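Local coordinates for protein endo-1,4-beta-xylanase (Bacteroides thetaiotaomicron VPI-5482, PDB 3KST) that probably hydrolyses O-glycosidic bonds in xylan-type polysaccharides as a calcium-binding member of glycosyl hydrolase family 43, at residues L22-P27 with A38-G43; Y74-W80 with Y97-H102. One frame throughout, in Å; residues are numbered along the deposited sequence.

Interaction 1 (L22-P27 with A38-G43); sequences LPIADP and AYGTGG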
loop_
_atom_site.group_PDB
_atom_site.type_symbol
_atom_site.label_atom_id
_atom_site.label_comp_id
_atom_site.label_asym_id
_atom_site.label_seq_id
_atom_site.Cartn_x
_atom_site.Cartn_y
_atom_site.Cartn_z
ATOM N N LEU A 22 -15.030 1.480 -5.549
ATOM C CA LEU A 22 -14.000 0.437 -5.717
ATOM C C LEU A 22 -13.885 -0.141 -4.291
ATOM O O LEU A 22 -13.223 0.455 -3.422
ATOM C CB LEU A 22 -12.700 1.017 -6.264
ATOM C CG LEU A 22 -11.597 -0.032 -6.394
ATOM C CD1 LEU A 22 -12.076 -1.259 -7.188
ATOM C CD2 LEU A 22 -10.354 0.567 -7.007
ATOM N N PRO A 23 -14.520 -1.306 -4.044
ATOM C CA PRO A 23 -14.738 -1.756 -2.688
ATOM C C PRO A 23 -13.562 -2.438 -1.986
ATOM O O PRO A 23 -13.688 -3.583 -1.524
ATOM C CB PRO A 23 -15.947 -2.678 -2.860
ATOM C CG PRO A 23 -15.693 -3.332 -4.144
ATOM C CD PRO A 23 -15.081 -2.286 -5.017
ATOM N N ILE A 24 -12.451 -1.724 -1.864
ATOM C CA ILE A 24 -11.247 -2.230 -1.146
ATOM C C ILE A 24 -10.681 -1.156 -0.213
ATOM O O ILE A 24 -10.911 0.053 -0.412
ATOM C CB ILE A 24 -10.103 -2.676 -2.107
ATOM C CG1 ILE A 24 -9.653 -1.515 -3.038
ATOM C CG2 ILE A 24 -10.544 -3.885 -2.954
ATOM C CD1 ILE A 24 -8.560 -1.856 -4.051
ATOM N N ALA A 25 -9.947 -1.626 0.797
ATOM C CA ALA A 25 -9.157 -0.780 1.686
ATOM C C ALA A 25 -7.677 -1.037 1.338
ATOM O O ALA A 25 -7.341 -1.940 0.561
ATOM C CB ALA A 25 -9.440 -1.106 3.152
ATOM N N ASP A 26 -6.810 -0.227 1.924
ATOM C CA ASP A 26 -5.347 -0.345 1.794
ATOM C C ASP A 26 -4.890 -0.561 0.336
ATOM O O ASP A 26 -4.078 -1.483 0.063
ATOM C CB ASP A 26 -4.912 -1.527 2.679
ATOM C CG ASP A 26 -5.447 -1.444 4.120
ATOM O OD1 ASP A 26 -5.562 -0.318 4.699
ATOM O OD2 ASP A 26 -5.719 -2.517 4.707
ATOM N N PRO A 27 -5.462 0.222 -0.617
ATOM C CA PRO A 27 -5.211 -0.025 -2.022
ATOM C C PRO A 27 -3.787 0.135 -2.551
ATOM O O PRO A 27 -2.981 0.935 -2.039
ATOM C CB PRO A 27 -6.167 0.985 -2.715
ATOM C CG PRO A 27 -6.136 2.131 -1.787
ATOM C CD PRO A 27 -6.319 1.419 -0.479
ATOM N N ALA A 38 -5.528 -3.140 -9.625
ATOM C CA ALA A 38 -5.722 -2.743 -8.228
ATOM C C ALA A 38 -5.904 -3.949 -7.354
ATOM O O ALA A 38 -6.611 -4.871 -7.726
ATOM C CB ALA A 38 -6.942 -1.849 -8.067
ATOM N N TYR A 39 -5.251 -3.916 -6.193
ATOM C CA TYR A 39 -5.361 -4.960 -5.159
ATOM C C TYR A 39 -5.498 -4.262 -3.827
ATOM O O TYR A 39 -4.779 -3.288 -3.583
ATOM C CB TYR A 39 -4.108 -5.818 -5.114
ATOM C CG TYR A 39 -3.641 -6.273 -6.476
ATOM C CD1 TYR A 39 -2.825 -5.442 -7.255
ATOM C CD2 TYR A 39 -4.034 -7.510 -6.997
ATOM C CE1 TYR A 39 -2.412 -5.824 -8.529
ATOM C CE2 TYR A 39 -3.618 -7.909 -8.255
ATOM C CZ TYR A 39 -2.789 -7.058 -9.017
ATOM O OH TYR A 39 -2.350 -7.442 -10.261
ATOM N N GLY A 40 -6.411 -4.733 -2.984
ATOM C CA GLY A 40 -6.578 -4.180 -1.634
ATOM C C GLY A 40 -7.132 -5.177 -0.625
ATOM O O GLY A 40 -7.342 -6.359 -0.935
ATOM N N THR A 41 -7.374 -4.673 0.580
ATOM C CA THR A 41 -7.985 -5.412 1.670
ATOM C C THR A 41 -9.478 -5.507 1.440
ATOM O O THR A 41 -10.137 -4.486 1.332
ATOM C CB THR A 41 -7.750 -4.689 3.000
ATOM O OG1 THR A 41 -6.352 -4.643 3.220
ATOM C CG2 THR A 41 -8.468 -5.388 4.202
ATOM N N GLY A 42 -10.002 -6.726 1.385
ATOM C CA GLY A 42 -11.441 -6.946 1.231
ATOM C C GLY A 42 -11.942 -6.879 -0.178
ATOM O O GLY A 42 -11.160 -6.850 -1.131
ATOM N N GLY A 43 -13.272 -6.882 -0.313
ATOM C CA GLY A 43 -13.914 -6.833 -1.610
ATOM C C GLY A 43 -13.786 -8.130 -2.378
ATOM O O GLY A 43 -13.994 -8.150 -3.587
#
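A38 starts the contact with its methyl group, which meets CD1 of I24 at 4.3 Å and lies about as far from CD2 of L22; so small a side chain suits a strand residue that faces two branched aliphatic ones. Y39, its CB pointing away and its hydroxyl bonded to P111 O, takes part here through its backbone. At G40 the chain runs close against the I24 side chain: CD1 of I24 sits 3.7 Å from G40 N, and a side chain on G40 would run into CB of I24 and the carbonyl of A25. The isoleucine reaches this spot because its CG1 branch stands between the backbone N and the carbonyl carbon (chi1 58°), which leaves CG2 anti to the carbonyl carbon and 3.5 Å from O of G42. T41 then forms a hydrogen-bonded antiparallel pair with A25. The A25 N to T41 O bond is 2.9 Å long and nearly straight (173°), arriving in the carbonyl plane on a lone pair, whereas the return bond reaches the A25 carbonyl from above its plane. The methyl of A25 and CB of T41 share one face of this bridge. From that face the T41 OG1 donates to OD2 of D26 at 2.7 Å, on the anti side of the carboxylate and 20° out of its plane. G42 and G43 both have positive phi; at G43, CA comes to 3.3 Å from O of P23, where a side chain would collide. D26, the predicted proton acceptor, lies where the chain turns a corner; its backbone N is bonded to H267. The T41 hydroxyl, which also accepts from A81 N, probably limits the carboxylate's rotation and helps to orient it, OD1 having a long, weak ion pair with R278.

Interaction 2 (Y74-W80 with Y97-H102); sequences YGTWGFW and YSAEEH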
loop_
_atom_site.group_PDB
_atom_site.type_symbol
_atom_site.label_atom_id
_atom_site.label_comp_id
_atom_site.label_asym_id
_atom_site.label_seq_id
_atom_site.Cartn_x
_atom_site.Cartn_y
_atom_site.Cartn_z
ATOM N N TYR A 74 -0.317 -19.109 3.707
ATOM C CA TYR A 74 -0.259 -19.124 5.155
ATOM C C TYR A 74 -1.498 -18.373 5.626
ATOM O O TYR A 74 -1.825 -17.369 5.031
ATOM C CB TYR A 74 0.943 -18.315 5.627
ATOM C CG TYR A 74 1.017 -18.107 7.107
ATOM C CD1 TYR A 74 1.415 -19.149 7.967
ATOM C CD2 TYR A 74 0.702 -16.862 7.674
ATOM C CE1 TYR A 74 1.489 -18.954 9.346
ATOM C CE2 TYR A 74 0.800 -16.651 9.050
ATOM C CZ TYR A 74 1.165 -17.699 9.883
ATOM O OH TYR A 74 1.250 -17.453 11.228
ATOM N N GLY A 75 -2.178 -18.905 6.632
ATOM C CA GLY A 75 -3.330 -18.266 7.279
ATOM C C GLY A 75 -4.738 -18.439 6.761
ATOM O O GLY A 75 -4.992 -18.802 5.612
ATOM N N THR A 76 -5.693 -18.132 7.634
ATOM C CA THR A 76 -7.105 -18.223 7.310
ATOM C C THR A 76 -7.895 -16.950 7.539
ATOM O O THR A 76 -9.084 -16.945 7.201
ATOM C CB THR A 76 -7.772 -19.366 8.092
ATOM O OG1 THR A 76 -7.770 -19.046 9.485
ATOM C CG2 THR A 76 -7.023 -20.671 7.835
ATOM N N TRP A 77 -7.261 -15.900 8.070
ATOM C CA TRP A 77 -7.921 -14.623 8.383
ATOM C C TRP A 77 -6.937 -13.475 8.299
ATOM O O TRP A 77 -5.716 -13.685 8.243
ATOM C CB TRP A 77 -8.554 -14.678 9.785
ATOM C CG TRP A 77 -7.571 -14.872 10.900
ATOM C CD1 TRP A 77 -7.130 -16.073 11.427
ATOM C CD2 TRP A 77 -6.870 -13.843 11.616
ATOM N NE1 TRP A 77 -6.227 -15.839 12.439
ATOM C CE2 TRP A 77 -6.037 -14.489 12.567
ATOM C CE3 TRP A 77 -6.866 -12.434 11.559
ATOM C CZ2 TRP A 77 -5.226 -13.783 13.443
ATOM C CZ3 TRP A 77 -6.054 -11.725 12.447
ATOM C CH2 TRP A 77 -5.234 -12.400 13.374
ATOM N N GLY A 78 -7.443 -12.243 8.307
ATOM C CA GLY A 78 -6.547 -11.100 8.255
ATOM C C GLY A 78 -5.719 -10.912 6.980
ATOM O O GLY A 78 -4.552 -10.518 7.058
ATOM N N PHE A 79 -6.301 -11.218 5.817
ATOM C CA PHE A 79 -5.627 -10.934 4.520
ATOM C C PHE A 79 -5.738 -9.433 4.249
ATOM O O PHE A 79 -6.801 -8.942 3.815
ATOM C CB PHE A 79 -6.190 -11.777 3.400
ATOM C CG PHE A 79 -5.798 -13.206 3.522
ATOM C CD1 PHE A 79 -4.648 -13.649 2.894
ATOM C CD2 PHE A 79 -6.476 -14.061 4.402
ATOM C CE1 PHE A 79 -4.250 -14.991 3.022
ATOM C CE2 PHE A 79 -6.097 -15.394 4.542
ATOM C CZ PHE A 79 -4.981 -15.862 3.864
ATOM N N TRP A 80 -4.662 -8.701 4.568
ATOM C CA TRP A 80 -4.603 -7.234 4.455
ATOM C C TRP A 80 -3.442 -6.677 3.617
ATOM O O TRP A 80 -2.361 -7.277 3.510
ATOM C CB TRP A 80 -4.424 -6.575 5.836
ATOM C CG TRP A 80 -5.341 -7.024 6.919
ATOM C CD1 TRP A 80 -6.628 -7.454 6.800
ATOM C CD2 TRP A 80 -5.038 -7.044 8.309
ATOM N NE1 TRP A 80 -7.145 -7.761 8.032
ATOM C CE2 TRP A 80 -6.192 -7.518 8.983
ATOM C CE3 TRP A 80 -3.904 -6.714 9.061
ATOM C CZ2 TRP A 80 -6.233 -7.682 10.387
ATOM C CZ3 TRP A 80 -3.943 -6.888 10.459
ATOM C CH2 TRP A 80 -5.112 -7.352 11.099
ATOM N N TYR A 97 2.079 -9.330 1.230
ATOM C CA TYR A 97 0.824 -9.128 1.969
ATOM C C TYR A 97 0.926 -9.532 3.427
ATOM O O TYR A 97 1.950 -10.056 3.846
ATOM C CB TYR A 97 -0.272 -9.942 1.286
ATOM C CG TYR A 97 -0.043 -11.442 1.255
ATOM C CD1 TYR A 97 0.824 -12.035 0.311
ATOM C CD2 TYR A 97 -0.693 -12.281 2.156
ATOM C CE1 TYR A 97 1.041 -13.447 0.270
ATOM C CE2 TYR A 97 -0.506 -13.715 2.122
ATOM C CZ TYR A 97 0.366 -14.278 1.167
ATOM O OH TYR A 97 0.559 -15.647 1.130
ATOM N N SER A 98 -0.143 -9.261 4.181
ATOM C CA SER A 98 -0.269 -9.660 5.556
ATOM C C SER A 98 -1.334 -10.725 5.646
ATOM O O SER A 98 -2.275 -10.720 4.895
ATOM C CB SER A 98 -0.651 -8.471 6.414
ATOM O OG SER A 98 0.297 -7.434 6.260
ATOM N N ALA A 99 -1.153 -11.669 6.552
ATOM C CA ALA A 99 -2.126 -12.729 6.813
ATOM C C ALA A 99 -1.925 -13.144 8.268
ATOM O O ALA A 99 -0.802 -13.415 8.663
ATOM C CB ALA A 99 -1.947 -13.925 5.824
ATOM N N GLU A 100 -2.994 -13.144 9.074
ATOM C CA GLU A 100 -2.923 -13.396 10.532
ATOM C C GLU A 100 -1.838 -12.567 11.264
ATOM O O GLU A 100 -1.150 -13.073 12.162
ATOM C CB GLU A 100 -2.750 -14.889 10.856
ATOM C CG GLU A 100 -3.722 -15.833 10.194
ATOM C CD GLU A 100 -3.852 -17.197 10.865
ATOM O OE1 GLU A 100 -3.190 -17.458 11.902
ATOM O OE2 GLU A 100 -4.650 -18.012 10.356
ATOM N N GLU A 101 -1.695 -11.297 10.862
ATOM C CA GLU A 101 -0.716 -10.372 11.413
ATOM C C GLU A 101 0.752 -10.807 11.204
ATOM O O GLU A 101 1.600 -10.481 12.029
ATOM C CB GLU A 101 -1.028 -10.034 12.899
ATOM C CG GLU A 101 -2.346 -9.253 13.045
ATOM C CD GLU A 101 -2.825 -9.090 14.464
ATOM O OE1 GLU A 101 -2.935 -10.107 15.193
ATOM O OE2 GLU A 101 -3.143 -7.941 14.832
ATOM N N HIS A 102 1.028 -11.517 10.104
ATOM C CA HIS A 102 2.402 -11.882 9.701
ATOM C C HIS A 102 2.554 -11.462 8.253
ATOM O O HIS A 102 1.552 -11.391 7.513
ATOM C CB HIS A 102 2.690 -13.380 9.890
ATOM C CG HIS A 102 2.696 -13.787 11.320
ATOM N ND1 HIS A 102 1.544 -13.971 12.045
ATOM C CD2 HIS A 102 3.725 -13.994 12.179
ATOM C CE1 HIS A 102 1.856 -14.301 13.290
ATOM N NE2 HIS A 102 3.173 -14.317 13.396
HETATM O O HOH W 1 -5.864 -20.363 11.111
HETATM O O HOH W 2 -5.528 -18.020 14.325
HETATM O O HOH W 3 -2.858 -9.597 8.994
HETATM O O HOH W 4 0.933 -6.352 3.625
#
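W80 and S98 form a hydrogen-bonded antiparallel pair, beyond which a type I' turn from A99 to H102 carries E100 back against the loop, where its N donates to O of W77 at 2.9 Å. The carboxylate of E100 accepts the T76 N at OE2 (2.9 Å), on its anti side, and water 1 joins this same oxygen to OG1 of T76. On the way there the E100 chain crosses the indole of W77 at about a right angle, CG lying over one face, 3.5 Å from the centroid of the five-membered ring. That indole is brought over the glutamate by a chi1 of 63°, which places CG of W77 between its backbone N and carbonyl carbon. With an alanine in place of E100, the T76 N and water 1 would probably lose their acceptor, and the W77 ring the CG packed over its five-membered part. In the buried part, CB of A99 lies over one face of the F79 ring, 3.8 Å from CE1 of F79, where a larger side chain would meet the ring. Y74 directs its edge at the imidazole of H102, planes 76° apart, while ND1 of H102 donates to O of E100. Water 3 links G78 O to E101 N, and S98 OG bonds D130 N. E100 thus serves both as acceptor and as apolar cover for W77, while A99 and F79 supply buried apolar packing.

Interaction 1 is a buried contact near the middle of the chain, whereas interaction 2 is only partly buried and lies farther out. Each joins a loop to a strand end: 38-41 closes strand 35-41 of the mixed sheet, while 97-102 runs from the end of strand 92-99 through the turn into 102-108 of a separate antiparallel sheet, in what is, for family 43, a five-bladed beta-propeller. Interaction 1 relies on glycines, aliphatic packing and one hydroxyl-carboxylate bond; interaction 2 uses aromatic rings and water-bridged polar groups. They meet where T41 OG1 packs 3.4 Å from the W80 CA. D26, the predicted proton acceptor, lies beside the calcium ligand H251, and S98 beside D130, predicted to be important for catalysis.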